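ABC transporter binding protein AcbH (Actinoplanes, PDB 3OO8) binds beta-D-galactopyranose with exclusive preference, as the extracellular solute receptor of a bacterial ABC transporter. Local coordinates at residues T87-Q95 against Q369-P377; L134-W142 against F331-L341. The protein carries 2 engineered substitutions. All blocks are in the same frame, centred on the assembly; numbering follows the deposited sequence.

Running from the N terminus, the chain first enters residues 87-95, the end of strand 85-89 and the start of helix 92-99, whose partner 369-377 comes only after another 273 residues. Interaction 1 therefore closes the longer loop. Within that loop strand 134-147 begins, and its first residues meet 331-341 to form interaction 2, so the two loops nest without crossing. Both contacts reach the same mixed sheet: interaction 1 ties its strand 85-89 to helix 371-374, interaction 2 pairs its strand 134-147 with short strand 339-340. Their centres lie about 16 Å apart, and W142 stacks on F370 where the two contacts meet.

Interaction 1: residues T87-Q95 against Q369-P377; sequences TWFAGYRLQ and QFMERDTVP. Engineered in segment 369-377: E372 (natural residue Asp).
The guanidinium of R373 lies flat on the F89 ring: the planes differ by 19°, and CZ sits over the face, 4.1 Å from the ring centroid, which makes this a cation-pi stack. The R373 chain runs extended from CG to NE, so CG and CD also pass over the ring beside CD1 and CE1. W88 CE2 lies over the rim of the opposite face. Polar ends fix the guanidinium further, since NH1 forms a salt bridge with D301 and NE donates to a bound glycerol, probably from the crystallisation liquor.

Hydrogen bonding centres on R373 O. Y92 N donates to it at 2.8 Å with an N-H...O angle of 164°, and water 2 donates to the same oxygen while accepting from R93 N. G91 CA adds a CA-H...O contact to R373 O at 3.4 Å. A second bridge is water 1, which contacts A90 O, Q369 OE1 and R373 NH1; Q369 OE1 also accepts from T300 N. Within 369-377, Q369 N donates to D374 OD2 at 2.8 Å, tying the residue before the N-cap F370 to D374, the last residue of helix 371-374.

Packing around Y92 and R93 completes the interface. With CG of Y92 anti to the backbone N (chi1 -172°), the ring reaches V376, whose CG1 lies over one face, toward its rim, modelled too close for the exact distance to carry weight. D374 O lies near the ring plane at the edge. P377 CG stands over one face of the R93 guanidinium.

R93, R373 and position 372 (naturally Asp, engineered to Glu) line the beta-D-galactose site of this class 2 solute-binding fold, which holds no galactose here. Strand 85-89 pairs with strand 301-304, helix 67-79 packs on W88, F89 and R93, and helix 377-392 begins at P377.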
# COMPACT_ATOMS: atom_id res chain seq x y z
N THR A 87 1.26 2.51 17.05
CA THR A 87 1.24 2.59 15.62
C THR A 87 1.37 1.23 14.96
O THR A 87 2.23 0.44 15.34
CB THR A 87 2.47 3.37 15.16
OG1 THR A 87 3.66 2.84 15.77
CG2 THR A 87 2.33 4.85 15.54
N TRP A 88 0.55 0.96 13.96
CA TRP A 88 0.75 -0.26 13.18
C TRP A 88 0.18 -0.03 11.78
O TRP A 88 0.08 1.10 11.33
CB TRP A 88 0.16 -1.51 13.89
CG TRP A 88 0.73 -2.78 13.31
CD1 TRP A 88 0.05 -3.79 12.68
CD2 TRP A 88 2.12 -3.15 13.26
NE1 TRP A 88 0.93 -4.75 12.24
CE2 TRP A 88 2.20 -4.38 12.57
CE3 TRP A 88 3.30 -2.55 13.70
CZ2 TRP A 88 3.43 -5.02 12.31
CZ3 TRP A 88 4.53 -3.21 13.47
CH2 TRP A 88 4.56 -4.42 12.78
N PHE A 89 -0.24 -1.09 11.09
CA PHE A 89 -0.78 -0.91 9.74
C PHE A 89 -1.58 -2.15 9.35
O PHE A 89 -1.42 -3.22 9.95
CB PHE A 89 0.37 -0.67 8.76
CG PHE A 89 1.54 -1.62 8.95
CD1 PHE A 89 1.55 -2.89 8.37
CD2 PHE A 89 2.63 -1.22 9.70
CE1 PHE A 89 2.63 -3.75 8.54
CE2 PHE A 89 3.70 -2.08 9.89
CZ PHE A 89 3.70 -3.33 9.32
N ALA A 90 -2.43 -2.00 8.35
CA ALA A 90 -3.25 -3.10 7.87
C ALA A 90 -2.40 -4.24 7.29
O ALA A 90 -1.26 -4.03 6.85
CB ALA A 90 -4.30 -2.58 6.84
N GLY A 91 -2.98 -5.43 7.29
CA GLY A 91 -2.33 -6.54 6.58
C GLY A 91 -2.26 -7.81 7.40
O GLY A 91 -3.04 -8.01 8.35
N TYR A 92 -1.35 -8.68 6.96
CA TYR A 92 -1.24 -10.01 7.54
C TYR A 92 -0.96 -9.99 9.03
O TYR A 92 -1.63 -10.70 9.80
CB TYR A 92 -0.14 -10.77 6.81
CG TYR A 92 -0.06 -12.24 7.19
CD1 TYR A 92 -0.68 -13.20 6.40
CD2 TYR A 92 0.58 -12.63 8.36
CE1 TYR A 92 -0.62 -14.56 6.72
CE2 TYR A 92 0.62 -13.99 8.71
CZ TYR A 92 0.03 -14.93 7.88
OH TYR A 92 0.08 -16.28 8.24
N ARG A 93 0.00 -9.18 9.44
CA ARG A 93 0.41 -9.16 10.86
C ARG A 93 -0.68 -8.63 11.79
O ARG A 93 -0.93 -9.19 12.88
CB ARG A 93 1.74 -8.44 11.00
CG ARG A 93 2.86 -9.28 10.39
CD ARG A 93 4.17 -9.03 11.08
NE ARG A 93 4.90 -7.93 10.46
CZ ARG A 93 6.07 -7.49 10.90
NH1 ARG A 93 6.69 -6.50 10.26
NH2 ARG A 93 6.62 -8.04 11.97
N LEU A 94 -1.41 -7.60 11.34
CA LEU A 94 -2.54 -7.11 12.13
C LEU A 94 -3.46 -8.29 12.41
O LEU A 94 -3.89 -8.51 13.55
CB LEU A 94 -3.35 -6.07 11.34
CG LEU A 94 -4.68 -5.61 11.97
CD1 LEU A 94 -4.37 -4.84 13.27
CD2 LEU A 94 -5.45 -4.69 11.01
N GLN A 95 -3.81 -9.02 11.35
CA GLN A 95 -4.74 -10.14 11.54
C GLN A 95 -4.14 -11.27 12.38
O GLN A 95 -4.86 -11.92 13.13
CB GLN A 95 -5.30 -10.63 10.21
CG GLN A 95 -6.13 -9.55 9.50
CD GLN A 95 -6.98 -10.06 8.39
OE1 GLN A 95 -6.53 -10.88 7.59
NE2 GLN A 95 -8.23 -9.60 8.32
N GLN A 369 -2.55 -4.18 0.51
CA GLN A 369 -1.61 -3.38 1.31
C GLN A 369 -0.17 -3.52 0.84
O GLN A 369 0.74 -3.14 1.58
CB GLN A 369 -1.64 -3.91 2.75
CG GLN A 369 -3.02 -3.84 3.39
CD GLN A 369 -3.61 -2.42 3.37
OE1 GLN A 369 -2.94 -1.46 3.74
NE2 GLN A 369 -4.87 -2.30 2.97
N PHE A 370 -0.01 -4.04 -0.39
CA PHE A 370 1.31 -4.39 -1.00
C PHE A 370 1.77 -5.74 -0.48
O PHE A 370 1.52 -6.08 0.67
CB PHE A 370 2.36 -3.29 -0.81
CG PHE A 370 3.63 -3.52 -1.61
CD1 PHE A 370 3.65 -3.36 -3.00
CD2 PHE A 370 4.80 -3.84 -0.95
CE1 PHE A 370 4.84 -3.56 -3.72
CE2 PHE A 370 5.98 -4.03 -1.67
CZ PHE A 370 5.99 -3.89 -3.05
N MET A 371 2.42 -6.52 -1.34
CA MET A 371 2.77 -7.89 -0.95
C MET A 371 3.53 -7.99 0.37
O MET A 371 3.28 -8.89 1.17
CB MET A 371 3.55 -8.58 -2.07
CG MET A 371 3.73 -10.07 -1.76
SD MET A 371 4.79 -10.92 -2.97
CE MET A 371 3.80 -10.78 -4.47
N GLU A 372 4.43 -7.05 0.62
CA GLU A 372 5.21 -7.08 1.86
C GLU A 372 4.40 -6.99 3.16
O GLU A 372 4.90 -7.38 4.23
CB GLU A 372 6.24 -5.97 1.83
CG GLU A 372 7.32 -6.22 0.82
CD GLU A 372 8.58 -6.74 1.43
OE1 GLU A 372 8.52 -7.55 2.40
OE2 GLU A 372 9.64 -6.30 0.91
N ARG A 373 3.18 -6.48 3.07
CA ARG A 373 2.30 -6.36 4.23
C ARG A 373 1.16 -7.35 4.17
O ARG A 373 0.59 -7.69 5.22
CB ARG A 373 1.75 -4.93 4.34
CG ARG A 373 2.81 -3.91 4.64
CD ARG A 373 2.18 -2.53 4.76
NE ARG A 373 3.13 -1.54 5.27
CZ ARG A 373 2.77 -0.31 5.67
NH1 ARG A 373 1.50 0.03 5.64
NH2 ARG A 373 3.67 0.54 6.15
N ASP A 374 0.82 -7.86 2.98
CA ASP A 374 -0.31 -8.80 2.91
C ASP A 374 0.07 -10.26 3.18
O ASP A 374 -0.81 -11.08 3.46
CB ASP A 374 -1.04 -8.69 1.56
CG ASP A 374 -2.01 -7.51 1.51
OD1 ASP A 374 -2.72 -7.31 2.53
OD2 ASP A 374 -2.08 -6.89 0.44
N THR A 375 1.34 -10.58 3.05
CA THR A 375 1.82 -11.92 3.38
C THR A 375 2.87 -11.78 4.47
O THR A 375 3.16 -10.67 4.95
CB THR A 375 2.38 -12.68 2.13
OG1 THR A 375 2.55 -14.07 2.46
CG2 THR A 375 3.70 -12.09 1.64
N VAL A 376 3.42 -12.90 4.93
CA VAL A 376 4.50 -12.76 5.90
C VAL A 376 5.82 -12.35 5.25
O VAL A 376 6.08 -12.64 4.08
CB VAL A 376 4.70 -14.01 6.77
CG1 VAL A 376 3.36 -14.52 7.29
CG2 VAL A 376 5.41 -15.08 6.00
N PRO A 377 6.67 -11.65 6.01
CA PRO A 377 7.90 -11.16 5.42
C PRO A 377 8.75 -12.20 4.69
O PRO A 377 9.28 -11.91 3.62
CB PRO A 377 8.63 -10.56 6.62
CG PRO A 377 7.49 -10.03 7.46
CD PRO A 377 6.42 -11.06 7.35
O HOH W 1 -0.77 -1.71 5.44
O HOH W 2 1.45 -7.19 7.76

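Interaction 2: residues L134-W142 against F331-L341; sequences LVPLYNYPW and FLKTDHWDVGL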
# COMPACT_ATOMS: atom_id res chain seq x y z
N LEU A 134 -8.17 -2.05 14.14
CA LEU A 134 -7.36 -0.92 13.68
C LEU A 134 -8.21 0.33 13.48
O LEU A 134 -9.36 0.23 13.02
CB LEU A 134 -6.75 -1.28 12.31
CG LEU A 134 -5.71 -0.29 11.70
CD1 LEU A 134 -4.30 -0.63 12.19
CD2 LEU A 134 -5.76 -0.26 10.17
N VAL A 135 -7.61 1.50 13.75
CA VAL A 135 -8.19 2.76 13.23
C VAL A 135 -7.21 3.27 12.18
O VAL A 135 -6.07 3.57 12.54
CB VAL A 135 -8.32 3.86 14.26
CG1 VAL A 135 -8.82 5.13 13.54
CG2 VAL A 135 -9.33 3.46 15.33
N PRO A 136 -7.65 3.35 10.92
CA PRO A 136 -6.66 3.79 9.91
C PRO A 136 -6.55 5.30 9.86
O PRO A 136 -7.47 6.01 10.30
CB PRO A 136 -7.29 3.27 8.61
CG PRO A 136 -8.73 3.33 8.82
CD PRO A 136 -8.94 3.02 10.30
N LEU A 137 -5.44 5.79 9.29
CA LEU A 137 -5.20 7.24 9.21
C LEU A 137 -5.01 7.70 7.77
O LEU A 137 -5.67 8.66 7.36
CB LEU A 137 -3.98 7.65 10.07
CG LEU A 137 -3.92 9.17 10.30
CD1 LEU A 137 -5.10 9.68 11.14
CD2 LEU A 137 -2.57 9.49 10.97
N TYR A 138 -4.13 7.05 7.01
CA TYR A 138 -3.82 7.50 5.64
C TYR A 138 -3.28 6.33 4.82
O TYR A 138 -2.86 5.31 5.36
CB TYR A 138 -2.76 8.64 5.61
CG TYR A 138 -1.50 8.24 6.34
CD1 TYR A 138 -0.56 7.40 5.73
CD2 TYR A 138 -1.30 8.61 7.68
CE1 TYR A 138 0.58 6.94 6.43
CE2 TYR A 138 -0.20 8.13 8.40
CZ TYR A 138 0.73 7.32 7.77
OH TYR A 138 1.80 6.87 8.49
N ASN A 139 -3.32 6.51 3.51
CA ASN A 139 -2.71 5.58 2.55
C ASN A 139 -2.17 6.32 1.33
O ASN A 139 -2.27 7.55 1.27
CB ASN A 139 -3.61 4.37 2.24
CG ASN A 139 -5.00 4.74 1.75
OD1 ASN A 139 -5.23 5.84 1.22
ND2 ASN A 139 -5.94 3.81 1.91
N TYR A 140 -1.64 5.59 0.34
CA TYR A 140 -1.19 6.22 -0.92
C TYR A 140 -1.30 5.14 -1.99
O TYR A 140 -1.24 3.96 -1.68
CB TYR A 140 0.25 6.74 -0.82
CG TYR A 140 1.24 5.62 -0.66
CD1 TYR A 140 1.80 5.02 -1.78
CD2 TYR A 140 1.60 5.17 0.60
CE1 TYR A 140 2.71 3.97 -1.63
CE2 TYR A 140 2.49 4.13 0.75
CZ TYR A 140 3.03 3.55 -0.37
OH TYR A 140 3.94 2.49 -0.28
N PRO A 141 -1.41 5.55 -3.25
CA PRO A 141 -1.71 4.59 -4.32
C PRO A 141 -0.53 4.06 -5.13
O PRO A 141 0.51 4.72 -5.24
CB PRO A 141 -2.60 5.41 -5.25
CG PRO A 141 -1.94 6.81 -5.16
CD PRO A 141 -1.55 6.95 -3.70
N TRP A 142 -0.72 2.86 -5.66
CA TRP A 142 0.19 2.24 -6.65
C TRP A 142 -0.57 2.31 -7.97
O TRP A 142 -1.53 1.58 -8.18
CB TRP A 142 0.49 0.79 -6.28
CG TRP A 142 1.66 0.67 -5.36
CD1 TRP A 142 1.75 1.09 -4.04
CD2 TRP A 142 2.93 0.12 -5.69
NE1 TRP A 142 3.01 0.80 -3.54
CE2 TRP A 142 3.76 0.24 -4.55
CE3 TRP A 142 3.44 -0.48 -6.86
CZ2 TRP A 142 5.07 -0.25 -4.53
CZ3 TRP A 142 4.78 -0.93 -6.84
CH2 TRP A 142 5.56 -0.80 -5.69
N PHE A 331 -2.54 15.75 10.83
CA PHE A 331 -1.31 14.95 10.68
C PHE A 331 -0.67 15.14 9.31
O PHE A 331 0.56 15.12 9.13
CB PHE A 331 -1.62 13.46 10.90
CG PHE A 331 -0.42 12.60 10.78
CD1 PHE A 331 0.44 12.47 11.85
CD2 PHE A 331 -0.12 11.93 9.58
CE1 PHE A 331 1.58 11.68 11.74
CE2 PHE A 331 1.00 11.15 9.49
CZ PHE A 331 1.86 11.02 10.57
N LEU A 332 -1.52 15.27 8.28
CA LEU A 332 -1.03 15.31 6.91
C LEU A 332 -0.58 16.68 6.38
O LEU A 332 -0.11 16.77 5.26
CB LEU A 332 -2.07 14.69 5.95
CG LEU A 332 -2.33 13.19 6.22
CD1 LEU A 332 -3.54 12.79 5.37
CD2 LEU A 332 -1.11 12.37 5.81
N LYS A 333 -0.66 17.72 7.21
CA LYS A 333 -0.28 19.07 6.74
C LYS A 333 1.07 19.11 6.02
O LYS A 333 1.21 19.76 4.97
CB LYS A 333 -0.26 20.06 7.91
CG LYS A 333 -1.63 20.42 8.44
CD LYS A 333 -1.50 21.58 9.47
CE LYS A 333 -0.62 21.18 10.66
NZ LYS A 333 -1.24 20.27 11.69
N THR A 334 2.06 18.42 6.58
CA THR A 334 3.41 18.43 6.02
C THR A 334 3.75 17.16 5.23
O THR A 334 4.90 16.98 4.86
CB THR A 334 4.48 18.59 7.13
OG1 THR A 334 4.41 17.50 8.07
CG2 THR A 334 4.33 19.90 7.87
N ASP A 335 2.76 16.31 4.97
CA ASP A 335 2.96 15.07 4.23
C ASP A 335 2.45 15.32 2.80
O ASP A 335 1.28 15.63 2.62
CB ASP A 335 2.13 13.96 4.88
CG ASP A 335 2.37 12.56 4.26
OD1 ASP A 335 2.50 12.44 3.02
OD2 ASP A 335 2.37 11.56 5.03
N HIS A 336 3.32 15.20 1.81
CA HIS A 336 2.93 15.54 0.46
C HIS A 336 2.33 14.44 -0.40
O HIS A 336 1.90 14.72 -1.51
CB HIS A 336 4.12 16.17 -0.28
CG HIS A 336 4.66 17.39 0.39
ND1 HIS A 336 3.88 18.51 0.62
CD2 HIS A 336 5.89 17.67 0.88
CE1 HIS A 336 4.61 19.43 1.22
NE2 HIS A 336 5.83 18.95 1.39
N TRP A 337 2.30 13.19 0.09
CA TRP A 337 1.85 12.07 -0.75
C TRP A 337 0.73 11.24 -0.14
O TRP A 337 -0.17 10.81 -0.85
CB TRP A 337 3.01 11.18 -1.20
CG TRP A 337 4.13 12.04 -1.69
CD1 TRP A 337 5.33 12.21 -1.07
CD2 TRP A 337 4.11 12.95 -2.80
NE1 TRP A 337 6.09 13.14 -1.76
CE2 TRP A 337 5.36 13.61 -2.82
CE3 TRP A 337 3.18 13.25 -3.79
CZ2 TRP A 337 5.69 14.55 -3.79
CZ3 TRP A 337 3.51 14.20 -4.76
CH2 TRP A 337 4.75 14.83 -4.75
N ASP A 338 0.80 10.97 1.15
CA ASP A 338 -0.26 10.21 1.80
C ASP A 338 -1.58 10.99 1.85
O ASP A 338 -1.59 12.22 1.91
CB ASP A 338 0.15 9.87 3.22
CG ASP A 338 1.37 8.97 3.28
OD1 ASP A 338 1.34 7.90 2.65
OD2 ASP A 338 2.35 9.30 3.98
N VAL A 339 -2.68 10.26 1.83
CA VAL A 339 -4.01 10.87 1.91
C VAL A 339 -4.91 10.16 2.91
O VAL A 339 -4.87 8.92 3.07
CB VAL A 339 -4.72 10.95 0.51
CG1 VAL A 339 -3.89 11.84 -0.46
CG2 VAL A 339 -4.84 9.54 -0.10
N GLY A 340 -5.70 10.97 3.60
CA GLY A 340 -6.67 10.45 4.56
C GLY A 340 -7.74 9.54 3.94
O GLY A 340 -8.12 9.72 2.78
N LEU A 341 -8.27 8.63 4.76
CA LEU A 341 -9.34 7.73 4.31
C LEU A 341 -10.73 8.25 4.62
O LEU A 341 -11.72 7.69 4.13
CB LEU A 341 -9.22 6.33 4.94
CG LEU A 341 -8.14 5.42 4.36
CD1 LEU A 341 -6.75 5.83 4.82
CD2 LEU A 341 -8.45 3.96 4.79
O HOH W 3 -7.56 7.31 1.08
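N139 and V339 exchange two backbone hydrogen bonds, N139 N to V339 O at 2.9 Å (161°) and V339 N to N139 O at 2.8 Å (166°), and thus form an antiparallel hydrogen-bonded pair. The N139 side chain is also satisfied: OD1 accepts from water 3 at 2.8 Å, the same water donates to G340 O, and ND2 bonds T300 OG1. The L341 side chain crosses that of N139 at about a right angle, L341 CD1 lying 3.6 Å from N139 ND2. In contrast, L137 O is buried without a hydrogen-bond partner; its neighbour is G340 CA, a CA-H...O contact.

The pair adds short strand 339-340 to the mixed sheet of the solute-binding fold, beside the strand that carries the galactose-binding W142. Before it, the chain turns at D335, whose OD1 accepts from W337 N (an Asx turn) and D338 N (an Asx motif).

Y138 OH bonds D301 and Y36. Its ring lies nearly parallel to that of F331, planes at 2° but slid apart, centroids 5.5 Å apart. L137 CD2 rests over one face of F331, 4.0 Å from the centroid, while D338 CG approaches Y138 CD1 obliquely.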